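Local coordinates for hypothetical protein (Geobacillus stearothermophilus, PDB 1U84), which is of unknown function but folds as a compact, four-helix single-chain domain assigned to the DUF1871 family, at residues Gly18-Phe23 against Glu64-Pro69; Ala40-Glu45 against Glu80-Ala85; Thr49-Ile54 against His70-Ala75. All coordinates share one frame; numbering follows the deposited sequence.

From the N terminus, helix 8-20 runs into Gly18-Phe23, which contact 1 joins to Glu64-Pro69 across 40 intervening residues, closing a loop that takes in two further helices. Ala40-Glu45, at the end of helix 31-41, opens contact 2, closed by Glu80-Ala85 near the C terminus. Contact 3, between helices 47-62 and 68-85, is nested inside that loop. Contact 1 crosses both others, since its segments alternate with theirs. Helix 68-85 takes part in all three. Contacts 1 and 2 lie on opposite sides of the chain's centre, their own centres about 19 Å apart, whereas contact 3 touches each of them, through Trp20 and Leu50 among others.

Contact 1 of 3, residues Gly18-Phe23 against Glu64-Pro69; sequences GAWDPF and EPIPFP
Glu64 reaches the ring of Phe23 with one carboxylate oxygen, OE1, which comes 3.0 Å from Phe23 CE1. The two side chains slide past each other in opposite directions, and the carboxylate and ring planes stand 67° apart. Two residues on, Ile66 is buried and does most of the apolar work. Its CG1 is anti to the carbonyl carbon (chi1 -63°) and lies 3.7 Å from Phe23 CZ. Beyond it, CD1 enters the turn that follows helix 8-20: it meets Trp20 CH2 tip to tip at 3.5 Å, and Pro22 CB at 3.5 Å from a crossing direction. Asp21, the first residue to leave helical phi/psi, has positive phi; after it, Pro22 CG lies 3.8 Å above the Trp20 ring plane, offset toward the rim. The link 64-67 packs against the end of helix 8-20 within this four-helix domain. An alanine in place of Phe23 would probably leave Ile66 CG1 without its ring neighbour and open a gap between Glu64 and the turn. Pro67 follows at the N-cap position of helix 68-85, while Tyr58 of helix 47-62 touches both Pro22 and Ile66.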
ATOM      1  N   GLY A  18      -2.347  -3.017  -5.645  1.00  8.85           N
ATOM      2  CA  GLY A  18      -2.159  -2.962  -7.118  1.00 10.21           C
ATOM      3  C   GLY A  18      -3.204  -2.044  -7.731  1.00 11.30           C
ATOM      4  O   GLY A  18      -2.900  -1.167  -8.591  1.00 11.65           O
ATOM      5  N   ALA A  19      -4.443  -2.226  -7.271  1.00 10.79           N
ATOM      6  CA  ALA A  19      -5.575  -1.458  -7.811  1.00 12.49           C
ATOM      7  C   ALA A  19      -5.487   0.042  -7.586  1.00 11.93           C
ATOM      8  O   ALA A  19      -6.060   0.835  -8.374  1.00 13.86           O
ATOM      9  CB  ALA A  19      -6.894  -2.002  -7.298  1.00 13.81           C
ATOM     10  N   TRP A  20      -4.766   0.454  -6.547  1.00 11.39           N
ATOM     11  CA  TRP A  20      -4.487   1.867  -6.278  1.00 10.54           C
ATOM     12  C   TRP A  20      -4.005   2.597  -7.551  1.00 11.28           C
ATOM     13  O   TRP A  20      -4.475   3.703  -7.871  1.00 11.89           O
ATOM     14  CB  TRP A  20      -3.437   1.977  -5.177  1.00 11.19           C
ATOM     15  CG  TRP A  20      -3.272   3.329  -4.581  1.00 10.10           C
ATOM     16  CD1 TRP A  20      -4.264   4.207  -4.184  1.00 12.35           C
ATOM     17  CD2 TRP A  20      -2.044   3.930  -4.235  1.00  9.51           C
ATOM     18  NE1 TRP A  20      -3.708   5.328  -3.633  1.00  9.37           N
ATOM     19  CE2 TRP A  20      -2.337   5.177  -3.625  1.00 10.51           C
ATOM     20  CE3 TRP A  20      -0.698   3.521  -4.343  1.00  8.51           C
ATOM     21  CZ2 TRP A  20      -1.332   6.029  -3.175  1.00 10.12           C
ATOM     22  CZ3 TRP A  20       0.300   4.371  -3.887  1.00 10.69           C
ATOM     23  CH2 TRP A  20      -0.024   5.612  -3.295  1.00 12.20           C
ATOM     24  N   ASP A  21      -3.106   1.937  -8.285  1.00 10.40           N
ATOM     25  CA  ASP A  21      -2.685   2.371  -9.633  1.00 11.26           C
ATOM     26  C   ASP A  21      -2.530   3.905  -9.754  1.00 11.29           C
ATOM     27  O   ASP A  21      -3.215   4.565 -10.571  1.00 12.02           O
ATOM     28  CB  ASP A  21      -3.626   1.792 -10.710  1.00 11.94           C
ATOM     29  CG  ASP A  21      -3.083   1.976 -12.130  1.00 13.27           C
ATOM     30  OD1 ASP A  21      -1.909   2.397 -12.290  1.00 12.07           O
ATOM     31  OD2 ASP A  21      -3.848   1.703 -13.089  1.00 16.82           O
ATOM     32  N   PRO A  22      -1.626   4.498  -8.966  1.00 11.18           N
ATOM     33  CA  PRO A  22      -1.463   5.956  -8.928  1.00 12.08           C
ATOM     34  C   PRO A  22      -0.985   6.568 -10.232  1.00 13.04           C
ATOM     35  O   PRO A  22      -1.198   7.755 -10.449  1.00 14.49           O
ATOM     36  CB  PRO A  22      -0.395   6.166  -7.863  1.00 13.56           C
ATOM     37  CG  PRO A  22       0.356   4.854  -7.835  1.00 10.84           C
ATOM     38  CD  PRO A  22      -0.705   3.834  -8.013  1.00  9.89           C
ATOM     39  N   PHE A  23      -0.385   5.765 -11.109  1.00 12.29           N
ATOM     40  CA  PHE A  23       0.155   6.343 -12.351  1.00 12.44           C
ATOM     41  C   PHE A  23      -0.557   5.837 -13.612  1.00 11.88           C
ATOM     42  O   PHE A  23      -0.080   6.049 -14.733  1.00 12.02           O
ATOM     43  CB  PHE A  23       1.670   6.122 -12.399  1.00 12.58           C
ATOM     44  CG  PHE A  23       2.400   6.798 -11.277  1.00 12.16           C
ATOM     45  CD1 PHE A  23       2.273   8.177 -11.086  1.00 15.15           C
ATOM     46  CD2 PHE A  23       3.175   6.059 -10.385  1.00 11.56           C
ATOM     47  CE1 PHE A  23       2.948   8.822 -10.026  1.00 16.84           C
ATOM     48  CE2 PHE A  23       3.842   6.688  -9.314  1.00 12.95           C
ATOM     49  CZ  PHE A  23       3.708   8.070  -9.136  1.00 14.37           C
ATOM     50  N   GLU A  64       9.246   9.756  -8.415  1.00 21.38           N
ATOM     51  CA  GLU A  64       8.148  10.711  -8.312  1.00 23.63           C
ATOM     52  C   GLU A  64       7.536  10.558  -6.926  1.00 22.78           C
ATOM     53  O   GLU A  64       7.177   9.450  -6.538  1.00 23.54           O
ATOM     54  CB  GLU A  64       7.083  10.395  -9.357  1.00 23.82           C
ATOM     55  CG  GLU A  64       7.285  11.108 -10.672  1.00 28.94           C
ATOM     56  CD  GLU A  64       6.385  10.566 -11.745  1.00 32.30           C
ATOM     57  OE1 GLU A  64       5.428   9.845 -11.397  1.00 37.14           O
ATOM     58  OE2 GLU A  64       6.623  10.842 -12.934  1.00 34.67           O
ATOM     59  N   PRO A  65       7.426  11.663  -6.167  1.00 22.40           N
ATOM     60  CA  PRO A  65       6.788  11.576  -4.855  1.00 21.82           C
ATOM     61  C   PRO A  65       5.260  11.711  -4.967  1.00 20.07           C
ATOM     62  O   PRO A  65       4.756  12.733  -5.467  1.00 21.73           O
ATOM     63  CB  PRO A  65       7.402  12.765  -4.102  1.00 22.46           C
ATOM     64  CG  PRO A  65       7.584  13.805  -5.194  1.00 22.31           C
ATOM     65  CD  PRO A  65       7.930  13.021  -6.459  1.00 22.72           C
ATOM     66  N   ILE A  66       4.532  10.681  -4.555  1.00 16.90           N
ATOM     67  CA  ILE A  66       3.084  10.744  -4.527  1.00 14.88           C
ATOM     68  C   ILE A  66       2.745  11.627  -3.323  1.00 13.81           C
ATOM     69  O   ILE A  66       3.324  11.452  -2.244  1.00 13.97           O
ATOM     70  CB  ILE A  66       2.426   9.339  -4.401  1.00 14.45           C
ATOM     71  CG1 ILE A  66       2.754   8.484  -5.631  1.00 13.95           C
ATOM     72  CG2 ILE A  66       0.943   9.455  -4.173  1.00 14.74           C
ATOM     73  CD1 ILE A  66       2.201   7.071  -5.619  1.00 15.84           C
ATOM     74  N   PRO A  67       1.830  12.581  -3.502  1.00 12.05           N
ATOM     75  CA  PRO A  67       1.422  13.435  -2.374  1.00 11.71           C
ATOM     76  C   PRO A  67       1.095  12.604  -1.133  1.00 11.22           C
ATOM     77  O   PRO A  67       0.359  11.614  -1.226  1.00 10.08           O
ATOM     78  CB  PRO A  67       0.172  14.100  -2.894  1.00 11.01           C
ATOM     79  CG  PRO A  67       0.476  14.262  -4.359  1.00 11.54           C
ATOM     80  CD  PRO A  67       1.091  12.928  -4.724  1.00 13.03           C
ATOM     81  N   PHE A  68       1.631  13.031   0.006  1.00 11.00           N
ATOM     82  CA  PHE A  68       1.388  12.337   1.260  1.00 11.26           C
ATOM     83  C   PHE A  68      -0.091  12.015   1.512  1.00 10.44           C
ATOM     84  O   PHE A  68      -0.402  10.886   1.914  1.00  9.13           O
ATOM     85  CB  PHE A  68       2.015  13.069   2.462  1.00 11.72           C
ATOM     86  CG  PHE A  68       1.964  12.270   3.742  1.00 12.22           C
ATOM     87  CD1 PHE A  68       2.966  11.366   4.035  1.00 16.32           C
ATOM     88  CD2 PHE A  68       0.877  12.406   4.623  1.00 14.79           C
ATOM     89  CE1 PHE A  68       2.925  10.606   5.217  1.00 16.43           C
ATOM     90  CE2 PHE A  68       0.821  11.656   5.791  1.00 13.78           C
ATOM     91  CZ  PHE A  68       1.853  10.755   6.082  1.00 14.13           C
ATOM     92  N   PRO A  69      -1.009  12.991   1.366  1.00  9.83           N
ATOM     93  CA  PRO A  69      -2.418  12.653   1.676  1.00 10.54           C
ATOM     94  C   PRO A  69      -3.006  11.539   0.792  1.00 10.42           C
ATOM     95  O   PRO A  69      -3.881  10.816   1.241  1.00 11.51           O
ATOM     96  CB  PRO A  69      -3.156  13.973   1.468  1.00 11.60           C
ATOM     97  CG  PRO A  69      -2.041  15.065   1.672  1.00  9.71           C
ATOM     98  CD  PRO A  69      -0.841  14.417   1.018  1.00 10.29           C
TER

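Contact 2 of 3, residues Ala40-Glu45 against Glu80-Ala85; sequences AVYETE and ELKQAA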
ATOM      1  N   ALA A  40       5.184  -3.718   5.030  1.00 11.92           N
ATOM      2  CA  ALA A  40       5.082  -2.522   5.911  1.00 10.02           C
ATOM      3  C   ALA A  40       3.764  -2.599   6.705  1.00  9.39           C
ATOM      4  O   ALA A  40       3.690  -2.095   7.820  1.00  8.70           O
ATOM      5  CB  ALA A  40       5.082  -1.265   5.076  1.00  9.83           C
ATOM      6  N   VAL A  41       2.700  -3.086   6.060  1.00  7.49           N
ATOM      7  CA  VAL A  41       1.384  -3.268   6.737  1.00  8.79           C
ATOM      8  C   VAL A  41       1.528  -4.077   8.041  1.00  9.36           C
ATOM      9  O   VAL A  41       0.840  -3.806   9.029  1.00  9.81           O
ATOM     10  CB  VAL A  41       0.283  -3.909   5.805  1.00  7.65           C
ATOM     11  CG1 VAL A  41      -0.996  -4.352   6.608  1.00  8.55           C
ATOM     12  CG2 VAL A  41      -0.099  -2.909   4.692  1.00 10.05           C
ATOM     13  N   TYR A  42       2.394  -5.084   8.015  1.00 10.23           N
ATOM     14  CA  TYR A  42       2.582  -5.910   9.203  1.00 12.37           C
ATOM     15  C   TYR A  42       3.546  -5.306  10.213  1.00 13.20           C
ATOM     16  O   TYR A  42       3.786  -5.896  11.290  1.00 14.51           O
ATOM     17  CB  TYR A  42       3.003  -7.322   8.808  1.00 13.30           C
ATOM     18  CG  TYR A  42       1.829  -8.113   8.305  1.00 11.90           C
ATOM     19  CD1 TYR A  42       0.879  -8.626   9.187  1.00 11.35           C
ATOM     20  CD2 TYR A  42       1.641  -8.302   6.945  1.00 10.84           C
ATOM     21  CE1 TYR A  42      -0.210  -9.339   8.733  1.00 14.76           C
ATOM     22  CE2 TYR A  42       0.564  -9.023   6.461  1.00 12.65           C
ATOM     23  CZ  TYR A  42      -0.362  -9.550   7.364  1.00 14.16           C
ATOM     24  OH  TYR A  42      -1.449 -10.241   6.874  1.00 15.06           O
ATOM     25  N   GLU A  43       4.071  -4.127   9.909  1.00 12.99           N
ATOM     26  CA  GLU A  43       5.077  -3.514  10.792  1.00 12.46           C
ATOM     27  C   GLU A  43       4.546  -2.382  11.635  1.00 12.40           C
ATOM     28  O   GLU A  43       5.278  -1.843  12.488  1.00 12.93           O
ATOM     29  CB  GLU A  43       6.299  -3.078   9.978  1.00 13.93           C
ATOM     30  CG  GLU A  43       7.067  -4.279   9.438  1.00 16.67           C
ATOM     31  CD  GLU A  43       8.134  -3.903   8.419  1.00 22.40           C
ATOM     32  OE1 GLU A  43       8.191  -2.714   8.019  1.00 22.97           O
ATOM     33  OE2 GLU A  43       8.898  -4.814   8.012  1.00 24.20           O
ATOM     34  N   THR A  44       3.287  -2.022  11.405  1.00 11.10           N
ATOM     35  CA  THR A  44       2.650  -0.912  12.109  1.00 10.98           C
ATOM     36  C   THR A  44       1.141  -1.073  12.246  1.00 11.11           C
ATOM     37  O   THR A  44       0.531  -1.911  11.555  1.00 11.93           O
ATOM     38  CB  THR A  44       2.980   0.403  11.389  1.00 10.72           C
ATOM     39  OG1 THR A  44       2.647   1.523  12.232  1.00 11.16           O
ATOM     40  CG2 THR A  44       2.256   0.502  10.012  1.00 12.69           C
ATOM     41  N   GLU A  45       0.537  -0.284  13.131  1.00 10.92           N
ATOM     42  CA  GLU A  45      -0.926  -0.117  13.148  1.00 11.40           C
ATOM     43  C   GLU A  45      -1.314   1.339  12.860  1.00 10.29           C
ATOM     44  O   GLU A  45      -2.486   1.703  12.948  1.00 12.00           O
ATOM     45  CB  GLU A  45      -1.504  -0.505  14.518  1.00 12.22           C
ATOM     46  CG  GLU A  45      -1.072  -1.864  15.103  1.00 14.24           C
ATOM     47  CD  GLU A  45      -1.428  -3.082  14.267  1.00 21.42           C
ATOM     48  OE1 GLU A  45      -2.384  -3.030  13.476  1.00 21.07           O
ATOM     49  OE2 GLU A  45      -0.730  -4.114  14.431  1.00 25.16           O
ATOM     50  N   GLU A  80      -7.630  -0.503   7.811  1.00 12.37           N
ATOM     51  CA  GLU A  80      -9.054  -0.841   8.076  1.00 14.52           C
ATOM     52  C   GLU A  80      -9.338  -2.302   7.775  1.00 15.04           C
ATOM     53  O   GLU A  80      -9.961  -3.011   8.596  1.00 15.95           O
ATOM     54  CB  GLU A  80     -10.004   0.018   7.258  1.00 15.20           C
ATOM     55  CG  GLU A  80     -10.136   1.399   7.806  1.00 19.75           C
ATOM     56  CD  GLU A  80     -10.844   2.311   6.848  1.00 25.66           C
ATOM     57  OE1 GLU A  80     -11.473   1.795   5.876  1.00 27.25           O
ATOM     58  OE2 GLU A  80     -10.767   3.539   7.074  1.00 29.78           O
ATOM     59  N   LEU A  81      -8.833  -2.780   6.640  1.00 14.38           N
ATOM     60  CA  LEU A  81      -8.976  -4.204   6.313  1.00 15.35           C
ATOM     61  C   LEU A  81      -8.224  -5.119   7.274  1.00 15.38           C
ATOM     62  O   LEU A  81      -8.765  -6.118   7.726  1.00 15.61           O
ATOM     63  CB  LEU A  81      -8.559  -4.483   4.875  1.00 15.24           C
ATOM     64  CG  LEU A  81      -8.633  -5.960   4.461  1.00 18.14           C
ATOM     65  CD1 LEU A  81     -10.008  -6.565   4.701  1.00 21.41           C
ATOM     66  CD2 LEU A  81      -8.198  -6.123   3.022  1.00 18.74           C
ATOM     67  N   LYS A  82      -6.966  -4.795   7.567  1.00 13.91           N
ATOM     68  CA  LYS A  82      -6.179  -5.552   8.529  1.00 14.34           C
ATOM     69  C   LYS A  82      -6.914  -5.648   9.883  1.00 15.14           C
ATOM     70  O   LYS A  82      -6.991  -6.726  10.499  1.00 15.22           O
ATOM     71  CB  LYS A  82      -4.791  -4.904   8.700  1.00 13.67           C
ATOM     72  CG  LYS A  82      -3.826  -5.644   9.643  1.00 13.08           C
ATOM     73  CD  LYS A  82      -2.762  -4.671  10.102  1.00 12.81           C
ATOM     74  CE  LYS A  82      -1.606  -5.402  10.721  1.00 13.08           C
ATOM     75  NZ  LYS A  82      -0.681  -4.409  11.322  1.00 12.60           N
ATOM     76  N   GLN A  83      -7.461  -4.530  10.332  1.00 16.68           N
ATOM     77  CA  GLN A  83      -8.141  -4.500  11.629  1.00 18.72           C
ATOM     78  C   GLN A  83      -9.450  -5.296  11.578  1.00 19.99           C
ATOM     79  O   GLN A  83      -9.770  -6.039  12.520  1.00 20.18           O
ATOM     80  CB  GLN A  83      -8.369  -3.052  12.074  1.00 19.11           C
ATOM     81  CG  GLN A  83      -7.083  -2.360  12.527  1.00 21.16           C
ATOM     82  CD  GLN A  83      -7.117  -0.836  12.371  1.00 23.19           C
ATOM     83  OE1 GLN A  83      -8.179  -0.232  12.163  1.00 27.90           O
ATOM     84  NE2 GLN A  83      -5.940  -0.211  12.449  1.00 25.52           N
ATOM     85  N   ALA A  84     -10.178  -5.161  10.475  1.00 21.68           N
ATOM     86  CA  ALA A  84     -11.448  -5.869  10.295  1.00 23.50           C
ATOM     87  C   ALA A  84     -11.260  -7.385  10.326  1.00 25.47           C
ATOM     88  O   ALA A  84     -12.178  -8.119  10.726  1.00 25.50           O
ATOM     89  CB  ALA A  84     -12.134  -5.433   9.026  1.00 23.50           C
ATOM     90  N   ALA A  85     -10.064  -7.839   9.940  1.00 26.49           N
ATOM     91  CA  ALA A  85      -9.704  -9.263   9.929  1.00 28.61           C
ATOM     92  C   ALA A  85      -8.933  -9.769  11.155  1.00 30.07           C
ATOM     93  O   ALA A  85      -8.673 -10.970  11.264  1.00 31.56           O
ATOM     94  CB  ALA A  85      -8.931  -9.590   8.664  1.00 28.50           C
TER
HETATM   95  O   HOH W   1       0.854  -6.365  12.481  1.00 25.29           O
HETATM   96  O   HOH W   2      -5.182   2.454  12.200  1.00 41.56           O
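Lys82 lays its aliphatic chain alongside Val41, with CD 3.9 Å from Val41 CG1 and the two side chains running past each other in opposite directions. CG is anti to the backbone N (chi1 -177°) and the chain stays extended beyond it, which carries the ammonium across to the far segment. There NZ donates a hydrogen bond to Val41 O at 2.8 Å. The C=O...N angle is 155° and the donor is tilted 15° from the carbonyl plane, so the approach is fairly straight. The contact ties the C-terminal end of helix 31-41 and the turn after it to the last turns of helix 68-85 in the four-helix domain. Val41 is the last residue of helix 31-41, and a lysine bonded to a carbonyl at a helix C terminus sets a positive charge where the helix dipole is negative, an arrangement likely to favour the charged form. Glu45 adds a formal countercharge through a salt bridge. Its chain, bent at chi2, crosses Lys82 at about a right angle; OE1 and OE2 each lie 3.1 Å from Lys82 NZ. Both bonds are weak, and NZ lies well out of the carboxylate plane. Water 1 also accepts from Lys82 NZ, at 2.7 Å, and in turn donates to Tyr42 O, so the ammonium is tied to consecutive backbone carbonyls, one directly and one through solvent. The Tyr42 hydroxyl itself is hydrogen-bonded to Asn10. A second water donates to Glu45 O at 2.9 Å and accepts from Gln83 NE2 at 2.8 Å.

Contact 3 of 3, residues Thr49-Ile54 against His70-Ala75; sequences TLAARI and HCLKLA
Ala75 N donates to Cys71 O at 2.9 Å, an ordinary bond within helix 68-85, and Ile54 CD1 rests against this turn of backbone, 3.9 Å from Ala75 N. No hydrogen bond passes between segments 49-54 and 70-75; what joins them is apolar packing. Ile54 spreads its two branches over different neighbours. CG1 is anti to the carbonyl carbon (chi1 -67°) and leads to CD1, which meets Leu74 CD2 at 3.8 Å, whereas CG2 faces Cys71, with SG 4.0 Å away. One turn earlier in its helix, Ala51 pairs with Leu72: theirs are the nearest CA atoms of the two segments, 4.7 Å apart. Ala51 CB, on the side toward the other helix, lies 3.6 Å from Leu72 CA. A side chain no longer than a methyl is consistent with so close an approach. Ala75 answers from the other helix, its CB lying 3.7 Å from Ala51 N and also against Leu50 CG. The segment axes approach to 8.0 Å at an angle of 121° between their N-to-C directions, so helices 47-62 and 68-85, consecutive in the chain, pair far from parallel and meet in a buried contact of the four-helix fold. Other helices close in around them: Ala40 and Val41 of helix 31-41 touch Leu50, and Trp20 of helix 8-20 touches Ile54, Cys71 and Leu74. Leu72 points away from the other segment at CB, yet its CD1 touches Ala51 CB.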
ATOM      1  N   THR A  49       2.513   6.299   9.774  1.00 11.32           N
ATOM      2  CA  THR A  49       3.729   5.522   9.628  1.00 10.87           C
ATOM      3  C   THR A  49       3.670   4.737   8.310  1.00 10.60           C
ATOM      4  O   THR A  49       4.608   4.770   7.517  1.00 11.03           O
ATOM      5  CB  THR A  49       3.934   4.570  10.826  1.00 12.08           C
ATOM      6  OG1 THR A  49       4.022   5.351  12.044  1.00 13.56           O
ATOM      7  CG2 THR A  49       5.208   3.775  10.649  1.00 13.28           C
ATOM      8  N   LEU A  50       2.545   4.062   8.082  1.00  8.97           N
ATOM      9  CA  LEU A  50       2.385   3.263   6.861  1.00  8.82           C
ATOM     10  C   LEU A  50       2.407   4.145   5.620  1.00  9.90           C
ATOM     11  O   LEU A  50       3.009   3.773   4.604  1.00  9.36           O
ATOM     12  CB  LEU A  50       1.105   2.420   6.911  1.00  8.65           C
ATOM     13  CG  LEU A  50       0.781   1.565   5.678  1.00  7.06           C
ATOM     14  CD1 LEU A  50       1.931   0.638   5.316  1.00  7.98           C
ATOM     15  CD2 LEU A  50      -0.538   0.783   5.902  1.00  8.36           C
ATOM     16  N   ALA A  51       1.739   5.294   5.706  1.00  9.06           N
ATOM     17  CA  ALA A  51       1.665   6.213   4.564  1.00  9.62           C
ATOM     18  C   ALA A  51       3.069   6.665   4.162  1.00  9.21           C
ATOM     19  O   ALA A  51       3.387   6.784   2.961  1.00  9.60           O
ATOM     20  CB  ALA A  51       0.787   7.423   4.887  1.00 10.35           C
ATOM     21  N   ALA A  52       3.931   6.938   5.154  1.00  9.38           N
ATOM     22  CA  ALA A  52       5.294   7.357   4.849  1.00 10.15           C
ATOM     23  C   ALA A  52       6.085   6.223   4.170  1.00 10.41           C
ATOM     24  O   ALA A  52       6.837   6.478   3.237  1.00 11.34           O
ATOM     25  CB  ALA A  52       5.989   7.847   6.093  1.00 11.05           C
ATOM     26  N   ARG A  53       5.849   4.970   4.590  1.00  8.69           N
ATOM     27  CA  ARG A  53       6.487   3.835   3.906  1.00  9.64           C
ATOM     28  C   ARG A  53       6.009   3.723   2.446  1.00  9.63           C
ATOM     29  O   ARG A  53       6.824   3.545   1.529  1.00  9.45           O
ATOM     30  CB  ARG A  53       6.280   2.496   4.637  1.00  9.57           C
ATOM     31  CG  ARG A  53       7.049   2.346   5.966  1.00 13.78           C
ATOM     32  CD  ARG A  53       8.590   2.198   5.763  1.00 16.10           C
ATOM     33  NE  ARG A  53       8.897   1.055   4.905  1.00 21.42           N
ATOM     34  CZ  ARG A  53       9.519   1.140   3.731  1.00 23.01           C
ATOM     35  NH1 ARG A  53       9.732   0.052   3.012  1.00 22.60           N
ATOM     36  NH2 ARG A  53       9.950   2.315   3.275  1.00 24.66           N
ATOM     37  N   ILE A  54       4.694   3.816   2.253  1.00  7.82           N
ATOM     38  CA  ILE A  54       4.093   3.800   0.909  1.00  7.15           C
ATOM     39  C   ILE A  54       4.740   4.867   0.041  1.00  8.27           C
ATOM     40  O   ILE A  54       5.164   4.599  -1.105  1.00  8.16           O
ATOM     41  CB  ILE A  54       2.545   3.961   0.942  1.00  7.28           C
ATOM     42  CG1 ILE A  54       1.920   2.714   1.588  1.00  6.77           C
ATOM     43  CG2 ILE A  54       1.999   4.166  -0.483  1.00  7.82           C
ATOM     44  CD1 ILE A  54       0.424   2.857   1.937  1.00  8.40           C
ATOM     45  N   HIS A  70      -2.526  11.408  -0.446  1.00 10.52           N
ATOM     46  CA  HIS A  70      -2.932  10.276  -1.297  1.00 10.01           C
ATOM     47  C   HIS A  70      -2.428   8.949  -0.670  1.00  9.06           C
ATOM     48  O   HIS A  70      -3.191   7.998  -0.586  1.00  7.88           O
ATOM     49  CB  HIS A  70      -2.408  10.442  -2.736  1.00 11.51           C
ATOM     50  CG  HIS A  70      -3.166   9.639  -3.736  1.00 14.77           C
ATOM     51  ND1 HIS A  70      -4.466   9.931  -4.082  1.00 17.48           N
ATOM     52  CD2 HIS A  70      -2.806   8.575  -4.490  1.00 16.27           C
ATOM     53  CE1 HIS A  70      -4.880   9.073  -4.994  1.00 16.71           C
ATOM     54  NE2 HIS A  70      -3.899   8.229  -5.246  1.00 14.66           N
ATOM     55  N   CYS A  71      -1.145   8.898  -0.293  1.00  8.90           N
ATOM     56  CA  CYS A  71      -0.586   7.753   0.466  1.00  8.34           C
ATOM     57  C   CYS A  71      -1.396   7.461   1.735  1.00  9.81           C
ATOM     58  O   CYS A  71      -1.659   6.298   2.045  1.00  8.98           O
ATOM     59  CB  CYS A  71       0.865   8.003   0.809  1.00 10.05           C
ATOM     60  SG  CYS A  71       1.882   8.206  -0.708  1.00 10.82           S
ATOM     61  N   LEU A  72      -1.775   8.513   2.465  1.00  9.49           N
ATOM     62  CA  LEU A  72      -2.497   8.327   3.730  1.00  9.81           C
ATOM     63  C   LEU A  72      -3.872   7.674   3.551  1.00  9.85           C
ATOM     64  O   LEU A  72      -4.232   6.825   4.365  1.00 10.20           O
ATOM     65  CB  LEU A  72      -2.607   9.665   4.481  1.00 10.19           C
ATOM     66  CG  LEU A  72      -3.192   9.631   5.880  1.00 10.49           C
ATOM     67  CD1 LEU A  72      -2.358   8.779   6.821  1.00 12.66           C
ATOM     68  CD2 LEU A  72      -3.262  11.068   6.361  1.00 11.24           C
ATOM     69  N   LYS A  73      -4.633   8.036   2.502  1.00  9.72           N
ATOM     70  CA  LYS A  73      -5.914   7.375   2.245  1.00 10.86           C
ATOM     71  C   LYS A  73      -5.705   5.888   2.020  1.00 10.08           C
ATOM     72  O   LYS A  73      -6.423   5.055   2.581  1.00 10.02           O
ATOM     73  CB  LYS A  73      -6.679   7.999   1.069  1.00 10.96           C
ATOM     74  CG  LYS A  73      -7.413   9.263   1.430  1.00 13.23           C
ATOM     75  CD  LYS A  73      -8.081   9.840   0.173  1.00 13.99           C
ATOM     76  CE  LYS A  73      -8.617  11.250   0.452  1.00 13.49           C
ATOM     77  NZ  LYS A  73      -9.351  11.733  -0.769  1.00 13.34           N
ATOM     78  N   LEU A  74      -4.701   5.541   1.218  1.00  8.67           N
ATOM     79  CA  LEU A  74      -4.434   4.143   0.993  1.00  8.55           C
ATOM     80  C   LEU A  74      -4.068   3.455   2.308  1.00  7.18           C
ATOM     81  O   LEU A  74      -4.593   2.398   2.613  1.00  7.61           O
ATOM     82  CB  LEU A  74      -3.350   3.939  -0.073  1.00  8.77           C
ATOM     83  CG  LEU A  74      -2.983   2.454  -0.228  1.00  8.26           C
ATOM     84  CD1 LEU A  74      -4.111   1.593  -0.759  1.00 10.10           C
ATOM     85  CD2 LEU A  74      -1.768   2.319  -1.127  1.00  8.30           C
ATOM     86  N   ALA A  75      -3.152   4.053   3.062  1.00  6.85           N
ATOM     87  CA  ALA A  75      -2.746   3.432   4.329  1.00  6.69           C
ATOM     88  C   ALA A  75      -3.949   3.187   5.232  1.00  8.35           C
ATOM     89  O   ALA A  75      -4.044   2.156   5.867  1.00  8.49           O
ATOM     90  CB  ALA A  75      -1.742   4.324   5.038  1.00  8.25           C
TER